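Local coordinates for protein molybdopterin adenylyltransferase (Helicobacter pylori, PDB 4XCW) that probably catalyses the adenylylation of molybdopterin, a late step in molybdenum cofactor biosynthesis, as a trimer of identical subunits, at residues Gly102-Met105 with Arg106-Leu110; Tyr22-Leu25 with Ser26-Ile30. One frame throughout, in Å; residues are numbered along the deposited sequence.

Contact 1 of 2, residues Gly102-Met105 with Arg106-Leu110; sequences GELM and RMTSL
Arg106 folds back over Gly102 with its chain extended at chi2 and bent at chi3 (-71°), which turns one face of the guanidinium to Gly102 O. Two residues on, the first torsion of Thr108 (chi1 -57°) sets OG1 beside its own backbone N, where both can reach Leu104 O, one turn back. The Gly102 oxygen lies over the centre of the guanidinium, 3.2 Å from Arg106 CZ, while the same oxygen accepts the Arg106 backbone N in the helical bond. The guanidinium therefore meets this carbonyl with its face, and its N-H groups are spent elsewhere: NH1 on Ser119 O, NH2 in a salt bridge to Glu103 of the second subunit. Glu103 in turn pairs with Arg106 of the third subunit, so the same two side chains link the trimer from subunit to subunit.

Leu104 O is gripped twice, by Thr108 OG1 at 2.7 Å and by Thr108 N at 2.9 Å, from opposite faces of its carbonyl plane. The hydroxyl sits 36° out of that plane. Leu104 CD1 passes 3.8 Å from Thr108 OG1. In the conformer described, one of two, Met107 runs extended over the preceding turn with its CG 3.1 Å from Glu103 O; its end, less certain in position, lies beside Met107 of each other subunit. Met105 faces helix 138-148. Helix 99-110 thus carries subunit-bridging charges, and the carbonyl dipole of Gly102 against the guanidinium face should add a modest favourable electrostatic term to the salt bridge with Glu103 of the second subunit.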
ATOM      1  N   GLY B 102       5.699  -5.321   1.951  1.00 21.65           N
ATOM      2  CA  GLY B 102       6.176  -4.118   1.281  1.00 21.45           C
ATOM      3  C   GLY B 102       6.168  -2.903   2.191  1.00 24.21           C
ATOM      4  O   GLY B 102       7.088  -2.081   2.170  1.00 23.11           O
ATOM      5  N   GLU B 103       5.121  -2.787   2.999  1.00 22.32           N
ATOM      6  CA  GLU B 103       5.022  -1.686   3.950  1.00 23.04           C
ATOM      7  C   GLU B 103       6.148  -1.719   4.976  1.00 25.25           C
ATOM      8  O   GLU B 103       6.811  -0.705   5.223  1.00 27.42           O
ATOM      9  CB  GLU B 103       3.669  -1.729   4.659  1.00 29.93           C
ATOM     10  CG  GLU B 103       2.516  -1.362   3.751  1.00 31.12           C
ATOM     11  CD  GLU B 103       1.171  -1.791   4.294  1.00 32.98           C
ATOM     12  OE1 GLU B 103       1.117  -2.360   5.414  1.00 30.25           O
ATOM     13  OE2 GLU B 103       0.168  -1.565   3.588  1.00 33.10           O
ATOM     14  N   LEU B 104       6.370  -2.887   5.562  1.00 23.20           N
ATOM     15  CA  LEU B 104       7.355  -3.008   6.625  1.00 24.66           C
ATOM     16  C   LEU B 104       8.776  -2.862   6.090  1.00 23.64           C
ATOM     17  O   LEU B 104       9.626  -2.279   6.753  1.00 26.35           O
ATOM     18  CB  LEU B 104       7.202  -4.344   7.355  1.00 23.27           C
ATOM     19  CG  LEU B 104       8.199  -4.563   8.500  1.00 26.84           C
ATOM     20  CD1 LEU B 104       8.089  -3.440   9.512  1.00 33.12           C
ATOM     21  CD2 LEU B 104       7.994  -5.925   9.165  1.00 32.19           C
ATOM     22  N   MET B 105       9.041  -3.393   4.895  1.00 23.76           N
ATOM     23  CA  MET B 105      10.392  -3.294   4.346  1.00 24.75           C
ATOM     24  C   MET B 105      10.750  -1.830   4.050  1.00 26.25           C
ATOM     25  O   MET B 105      11.875  -1.398   4.311  1.00 25.53           O
ATOM     26  CB  MET B 105      10.544  -4.164   3.088  1.00 23.22           C
ATOM     27  CG  MET B 105      10.467  -5.660   3.379  1.00 25.91           C
ATOM     28  SD  MET B 105      10.867  -6.747   1.982  1.00 25.19           S
ATOM     29  CE  MET B 105       9.498  -6.444   0.865  1.00 19.38           C
ATOM     30  N   ARG B 106       9.793  -1.060   3.537  1.00 23.79           N
ATOM     31  CA  ARG B 106      10.014   0.378   3.375  1.00 23.44           C
ATOM     32  C   ARG B 106      10.184   1.107   4.710  1.00 30.55           C
ATOM     33  O   ARG B 106      11.073   1.947   4.831  1.00 32.41           O
ATOM     34  CB  ARG B 106       8.877   1.029   2.580  1.00 21.50           C
ATOM     35  CG  ARG B 106       8.973   0.784   1.077  1.00 22.20           C
ATOM     36  CD  ARG B 106       7.891   1.516   0.295  1.00 23.34           C
ATOM     37  NE  ARG B 106       6.573   0.916   0.503  1.00 27.36           N
ATOM     38  CZ  ARG B 106       6.094  -0.108  -0.197  1.00 28.32           C
ATOM     39  NH1 ARG B 106       6.822  -0.660  -1.157  1.00 27.99           N
ATOM     40  NH2 ARG B 106       4.883  -0.584   0.068  1.00 27.89           N
ATOM     41  N   MET B 107       9.340   0.806   5.700  1.00 30.33           N
ATOM     42  CA  MET B 107       9.436   1.458   7.007  0.50 31.57           C
ATOM     43  C   MET B 107      10.790   1.190   7.648  1.00 32.06           C
ATOM     44  O   MET B 107      11.391   2.077   8.269  1.00 38.19           O
ATOM     45  CB  MET B 107       8.321   0.979   7.939  0.50 34.37           C
ATOM     46  CG  MET B 107       6.926   1.345   7.487  0.50 36.01           C
ATOM     47  SD  MET B 107       5.645   0.613   8.522  0.50 87.20           S
ATOM     48  CE  MET B 107       4.193   0.955   7.534  0.50 44.47           C
ATOM     49  N   THR B 108      11.265  -0.039   7.491  1.00 34.50           N
ATOM     50  CA  THR B 108      12.549  -0.450   8.037  1.00 37.29           C
ATOM     51  C   THR B 108      13.683   0.347   7.396  1.00 36.02           C
ATOM     52  O   THR B 108      14.554   0.872   8.090  1.00 39.35           O
ATOM     53  CB  THR B 108      12.779  -1.956   7.823  1.00 36.24           C
ATOM     54  OG1 THR B 108      11.702  -2.683   8.432  1.00 34.62           O
ATOM     55  CG2 THR B 108      14.095  -2.394   8.451  1.00 41.96           C
ATOM     56  N   SER B 109      13.656   0.443   6.071  1.00 34.83           N
ATOM     57  CA  SER B 109      14.675   1.191   5.346  0.50 36.15           C
ATOM     58  C   SER B 109      14.533   2.694   5.575  1.00 37.52           C
ATOM     59  O   SER B 109      15.532   3.422   5.604  1.00 41.18           O
ATOM     60  CB  SER B 109      14.604   0.879   3.850  0.50 35.01           C
ATOM     61  OG  SER B 109      15.652   1.532   3.155  0.50 35.03           O
ATOM     62  N   LEU B 110      13.296   3.152   5.761  1.00 32.01           N
ATOM     63  CA  LEU B 110      13.026   4.584   5.924  1.00 36.95           C
ATOM     64  C   LEU B 110      13.629   5.152   7.209  1.00 43.40           C
ATOM     65  O   LEU B 110      13.778   6.370   7.350  1.00 42.79           O
ATOM     66  CB  LEU B 110      11.515   4.847   5.883  1.00 38.63           C
ATOM     67  CG  LEU B 110      11.063   6.303   5.721  1.00 43.73           C
ATOM     68  CD1 LEU B 110      11.719   6.957   4.512  1.00 39.18           C
ATOM     69  CD2 LEU B 110       9.548   6.374   5.608  1.00 48.12           C
TER

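Contact 2 of 2, residues Tyr22-Leu25 with Ser26-Ile30; sequences YEDL and SGKAI
The N-terminal turn of helix 25-37 is entered here through a type I beta turn from Tyr22 to Leu25, and the contact joins Asp24, just before the helix, to Lys28 one turn in. The Asp24 carbonyl opens the helical bonding: Lys28 N donates to Asp24 O at 2.8 Å, with a C=O...N angle of 167°, and Ala29 N follows on Leu25 O at 3.0 Å. Within the beta turn, the bond from Leu25 N to Tyr22 O is weak.

Lys28 CG stands anti to its own carbonyl carbon (chi1 -69°), which sends the aliphatic chain back along the Asp24 peptide, with CG 3.1 Å from Asp24 O. The extended chain brings Lys28 CE to 3.6 Å from Asp24 CB, a methylene-to-methylene contact, and chi4 (-57°) then turns NZ toward the carboxylate. The charged ends stay further apart: Asp24 OD2 and Lys28 NZ form only a long salt bridge of 3.9 Å.

A water ties the loop to the first turn, donating to Glu23 O at 2.9 Å and accepting from Gly27 N at 3.1 Å, so that it satisfies an amide near the helix start. Ser26 and Ile30 turn to Ile141 of helix 138-148 and to strand 71-75; Asp24 itself touches Tyr46 and Ile48 of strand 42-49. Close aliphatic packing beside a stretched charge pair suggests a modest electrostatic contribution from Lys28. The acidic group of Asp24, placed at the helix N terminus, would be expected to interact favourably with the helix dipole.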
ATOM      1  N   TYR B  22      32.254  -9.671  -7.547  1.00 86.80           N
ATOM      2  CA  TYR B  22      31.325  -9.396  -6.444  1.00 86.32           C
ATOM      3  C   TYR B  22      29.865  -9.600  -6.856  1.00 89.46           C
ATOM      4  O   TYR B  22      28.956  -9.082  -6.207  1.00 83.49           O
ATOM      5  CB  TYR B  22      31.489  -7.967  -5.905  1.00 83.18           C
ATOM      6  CG  TYR B  22      32.911  -7.509  -5.682  1.00 85.87           C
ATOM      7  CD1 TYR B  22      33.846  -8.338  -5.077  1.00 87.54           C
ATOM      8  CD2 TYR B  22      33.313  -6.237  -6.069  1.00 89.32           C
ATOM      9  CE1 TYR B  22      35.147  -7.912  -4.869  1.00 91.70           C
ATOM     10  CE2 TYR B  22      34.609  -5.803  -5.867  1.00 93.17           C
ATOM     11  CZ  TYR B  22      35.522  -6.644  -5.267  1.00 94.32           C
ATOM     12  OH  TYR B  22      36.813  -6.213  -5.066  1.00 98.65           O
ATOM     13  N   GLU B  23      29.640 -10.354  -7.928  1.00100.16           N
ATOM     14  CA  GLU B  23      28.286 -10.596  -8.419  1.00101.19           C
ATOM     15  C   GLU B  23      27.521 -11.533  -7.480  1.00 95.16           C
ATOM     16  O   GLU B  23      26.310 -11.715  -7.610  1.00 96.57           O
ATOM     17  CB  GLU B  23      28.332 -11.176  -9.839  1.00114.32           C
ATOM     18  CG  GLU B  23      26.988 -11.212 -10.560  1.00120.11           C
ATOM     19  CD  GLU B  23      26.698  -9.942 -11.335  1.00123.86           C
ATOM     20  OE1 GLU B  23      27.622  -9.423 -11.995  1.00127.66           O
ATOM     21  OE2 GLU B  23      25.545  -9.465 -11.287  1.00122.97           O
ATOM     22  N   ASP B  24      28.235 -12.109  -6.518  1.00 84.65           N
ATOM     23  CA  ASP B  24      27.651 -13.085  -5.608  1.00 75.87           C
ATOM     24  C   ASP B  24      27.418 -12.551  -4.197  1.00 63.37           C
ATOM     25  O   ASP B  24      26.860 -13.256  -3.361  1.00 48.25           O
ATOM     26  CB  ASP B  24      28.543 -14.326  -5.533  1.00 80.35           C
ATOM     27  CG  ASP B  24      28.303 -15.292  -6.675  1.00 88.07           C
ATOM     28  OD1 ASP B  24      27.706 -14.884  -7.694  1.00 91.59           O
ATOM     29  OD2 ASP B  24      28.713 -16.466  -6.551  1.00 92.28           O
ATOM     30  N   LEU B  25      27.837 -11.315  -3.934  1.00 54.82           N
ATOM     31  CA  LEU B  25      27.801 -10.767  -2.576  1.00 46.60           C
ATOM     32  C   LEU B  25      26.410 -10.777  -1.942  1.00 42.96           C
ATOM     33  O   LEU B  25      26.250 -11.171  -0.786  1.00 42.03           O
ATOM     34  CB  LEU B  25      28.345  -9.336  -2.559  1.00 47.88           C
ATOM     35  CG  LEU B  25      29.865  -9.160  -2.561  1.00 56.23           C
ATOM     36  CD1 LEU B  25      30.235  -7.726  -2.190  1.00 58.93           C
ATOM     37  CD2 LEU B  25      30.534 -10.162  -1.627  1.00 50.54           C
ATOM     38  N   SER B  26      25.411 -10.334  -2.697  1.00 38.63           N
ATOM     39  CA  SER B  26      24.047 -10.262  -2.188  1.00 37.24           C
ATOM     40  C   SER B  26      23.500 -11.651  -1.895  1.00 39.53           C
ATOM     41  O   SER B  26      22.904 -11.881  -0.845  1.00 35.13           O
ATOM     42  CB  SER B  26      23.147  -9.527  -3.179  1.00 39.90           C
ATOM     43  OG  SER B  26      23.594  -8.192  -3.346  1.00 42.81           O
ATOM     44  N   GLY B  27      23.726 -12.579  -2.821  1.00 42.67           N
ATOM     45  CA  GLY B  27      23.303 -13.954  -2.647  1.00 39.43           C
ATOM     46  C   GLY B  27      23.976 -14.612  -1.459  1.00 37.64           C
ATOM     47  O   GLY B  27      23.347 -15.363  -0.717  1.00 38.74           O
ATOM     48  N   LYS B  28      25.262 -14.325  -1.274  1.00 41.90           N
ATOM     49  CA  LYS B  28      26.008 -14.879  -0.150  1.00 46.40           C
ATOM     50  C   LYS B  28      25.464 -14.363   1.176  1.00 45.79           C
ATOM     51  O   LYS B  28      25.399 -15.103   2.158  1.00 45.06           O
ATOM     52  CB  LYS B  28      27.501 -14.548  -0.265  1.00 50.11           C
ATOM     53  CG  LYS B  28      28.232 -15.262  -1.394  1.00 57.70           C
ATOM     54  CD  LYS B  28      29.728 -14.948  -1.365  1.00 65.45           C
ATOM     55  CE  LYS B  28      30.435 -15.388  -2.644  1.00 74.30           C
ATOM     56  NZ  LYS B  28      30.263 -16.839  -2.939  1.00 76.94           N
ATOM     57  N   ALA B  29      25.072 -13.094   1.203  1.00 44.60           N
ATOM     58  CA  ALA B  29      24.519 -12.499   2.412  1.00 43.13           C
ATOM     59  C   ALA B  29      23.177 -13.133   2.749  1.00 40.19           C
ATOM     60  O   ALA B  29      22.860 -13.355   3.916  1.00 39.95           O
ATOM     61  CB  ALA B  29      24.373 -10.995   2.249  1.00 42.92           C
ATOM     62  N   ILE B  30      22.392 -13.423   1.715  1.00 38.28           N
ATOM     63  CA  ILE B  30      21.098 -14.066   1.892  1.00 34.65           C
ATOM     64  C   ILE B  30      21.244 -15.457   2.505  1.00 33.47           C
ATOM     65  O   ILE B  30      20.555 -15.787   3.468  1.00 31.50           O
ATOM     66  CB  ILE B  30      20.332 -14.161   0.551  1.00 31.56           C
ATOM     67  CG1 ILE B  30      19.872 -12.769   0.112  1.00 30.14           C
ATOM     68  CG2 ILE B  30      19.139 -15.076   0.682  1.00 28.52           C
ATOM     69  CD1 ILE B  30      19.177 -12.737  -1.228  1.00 31.58           C
TER
HETATM   70  O   HOH W   1      24.117 -12.560  -5.932  1.00 39.14           O

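In the fold
From the N terminus, strand 6-13 leads through a loop into contact 2, at the start of helix 25-37; contact 1 comes much later, in helix 99-110, after strand 96-97. Each is local, between residues three to five apart, and closes no long loop, so the two stand in series, neither nesting nor crossing. Their centres lie 21 Å apart, and their nearest atoms about 11 Å, without touching. Helix 138-148 relates them, since it packs on both. Contact 2 lies over the part of the sheet that runs from its edge strand 42-49 inward to 71-75, with no other chain touching it, whereas contact 1 faces both neighbouring subunits of the trimer.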